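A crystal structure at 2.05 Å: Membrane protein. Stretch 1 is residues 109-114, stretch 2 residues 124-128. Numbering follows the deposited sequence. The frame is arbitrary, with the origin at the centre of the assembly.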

# COMPACT_ATOMS: atom_id res chain seq x y z
N ARG A 109 -0.98 -14.11 -13.36
CA ARG A 109 -1.29 -12.71 -13.66
C ARG A 109 -0.01 -12.00 -14.15
O ARG A 109 1.08 -12.43 -13.83
CB ARG A 109 -1.80 -11.96 -12.46
CG ARG A 109 -2.98 -12.56 -11.67
CD ARG A 109 -3.01 -12.11 -10.25
NE ARG A 109 -3.17 -10.68 -10.00
CZ ARG A 109 -2.21 -9.86 -9.68
NH1 ARG A 109 -0.97 -10.27 -9.51
NH2 ARG A 109 -2.50 -8.56 -9.51
N GLY A 110 -0.15 -10.96 -14.99
CA GLY A 110 0.86 -9.92 -15.22
C GLY A 110 0.85 -9.51 -16.71
O GLY A 110 -0.14 -9.68 -17.36
N GLY A 111 1.97 -9.06 -17.24
CA GLY A 111 2.05 -8.54 -18.57
C GLY A 111 3.38 -7.86 -18.76
O GLY A 111 4.32 -8.03 -17.98
N GLY A 112 3.49 -7.12 -19.80
CA GLY A 112 4.77 -6.51 -20.25
C GLY A 112 4.57 -5.02 -20.43
O GLY A 112 3.39 -4.44 -20.35
N SER A 113 5.73 -4.39 -20.64
CA SER A 113 5.80 -3.00 -20.99
C SER A 113 6.95 -2.75 -21.93
O SER A 113 7.89 -3.62 -22.12
CB SER A 113 5.93 -2.14 -19.73
OG SER A 113 7.07 -2.47 -18.95
N VAL A 114 6.82 -1.62 -22.61
CA VAL A 114 7.90 -1.07 -23.39
C VAL A 114 8.30 0.26 -22.79
O VAL A 114 7.47 0.91 -22.18
CB VAL A 114 7.56 -0.97 -24.91
CG1 VAL A 114 7.41 -2.36 -25.45
CG2 VAL A 114 6.33 -0.08 -25.19
N ARG A 124 7.21 4.69 -19.69
CA ARG A 124 6.89 3.27 -19.71
C ARG A 124 5.41 3.09 -20.03
O ARG A 124 4.53 3.65 -19.34
CB ARG A 124 7.24 2.70 -18.40
CG ARG A 124 6.90 1.25 -18.24
CD ARG A 124 7.21 0.76 -16.86
NE ARG A 124 8.59 0.85 -16.41
CZ ARG A 124 9.52 -0.10 -16.64
NH1 ARG A 124 9.27 -1.15 -17.46
NH2 ARG A 124 10.75 0.05 -16.15
N TYR A 125 5.14 2.24 -21.01
CA TYR A 125 3.82 1.92 -21.43
C TYR A 125 3.56 0.40 -21.27
O TYR A 125 4.28 -0.44 -21.84
CB TYR A 125 3.71 2.28 -22.90
CG TYR A 125 2.37 1.83 -23.42
CD1 TYR A 125 1.17 2.26 -22.81
CD2 TYR A 125 2.27 1.02 -24.52
CE1 TYR A 125 -0.07 1.87 -23.28
CE2 TYR A 125 1.04 0.63 -25.02
CZ TYR A 125 -0.11 1.07 -24.39
OH TYR A 125 -1.31 0.73 -24.88
N GLY A 126 2.53 0.06 -20.51
CA GLY A 126 2.11 -1.26 -20.30
C GLY A 126 1.85 -1.57 -18.85
O GLY A 126 1.44 -0.71 -18.08
N THR A 127 2.02 -2.84 -18.49
CA THR A 127 1.72 -3.36 -17.18
C THR A 127 2.82 -3.06 -16.20
O THR A 127 3.97 -3.36 -16.49
CB THR A 127 1.53 -4.87 -17.24
OG1 THR A 127 0.54 -5.08 -18.19
CG2 THR A 127 0.79 -5.40 -15.96
N GLN A 128 2.45 -2.51 -15.03
CA GLN A 128 3.45 -2.09 -14.09
C GLN A 128 2.97 -1.98 -12.67
O GLN A 128 1.77 -1.89 -12.41
CB GLN A 128 4.12 -0.75 -14.55
CG GLN A 128 3.10 0.34 -14.86
CD GLN A 128 3.65 1.49 -15.68
OE1 GLN A 128 4.42 2.28 -15.20
NE2 GLN A 128 3.24 1.59 -16.91
O HOH W 1 6.37 -4.58 -17.20

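How do the two backbones pair? They run antiparallel, and Val114 and Tyr125 form a hydrogen-bonded pair that satisfies both residues' amides: Val114 N donates to Tyr125 O at 2.9 Å, and Tyr125 N donates to Val114 O, also at 2.9 Å. Next along, Ser113 and Gly126 make a non-hydrogen-bonded pair, their CA atoms 4.1 Å apart. Beyond it, where the chain turns its corner, Thr127 N donates to Gly112 O (2.8 Å, 167°), without a return bond from Gly112 N. Within stretch 2, Gln128 NE2 donates to Gly126 O at 3.1 Å and, weakly, to Arg124 O at 3.4 Å.

Do the carbonyls accept anything more? Each of the three also takes a CA-H...O contact from a residue of the other stretch. Tyr125 O lies 3.1 Å from Ser113 CA, Gly112 O lies 3.4 Å from Gly126 CA, and Val114 O lies 3.5 Å from Arg124 CA.

What satisfies the hydroxyl of Ser113? Its CA-to-CB bond points toward the second stretch, and in the p rotamer Ser113 OG accepts from Arg124 NH1 at 3.0 Å. The serine oxygen sits at the guanidinium edge, near its plane, where the N-H groups point. A water hydrogen-bonds with Ser113 OG at 2.8 Å and donates to Thr127 O, likewise at 2.8 Å, bridging the stretches.

Why can the chains come so close at the glycines? A CB on Gly126 would lie 2.3 Å from Gly112 O and 2.8 Å from Ser113 CA, and its backbone angles alone call for glycine. At Gly111, a CB would come within 2.6 Å of Thr127 OG1; without one, Gly111 CA rests 3.8 Å from that oxygen.

Which side chains meet without polar bonds? Val114 and Tyr125 share a face of the sheet, with Val114 CG2 4.2 Å from Tyr125 CB, an apolar contact. Thr127 CG2 lies 4.2 Å from Gly110 C.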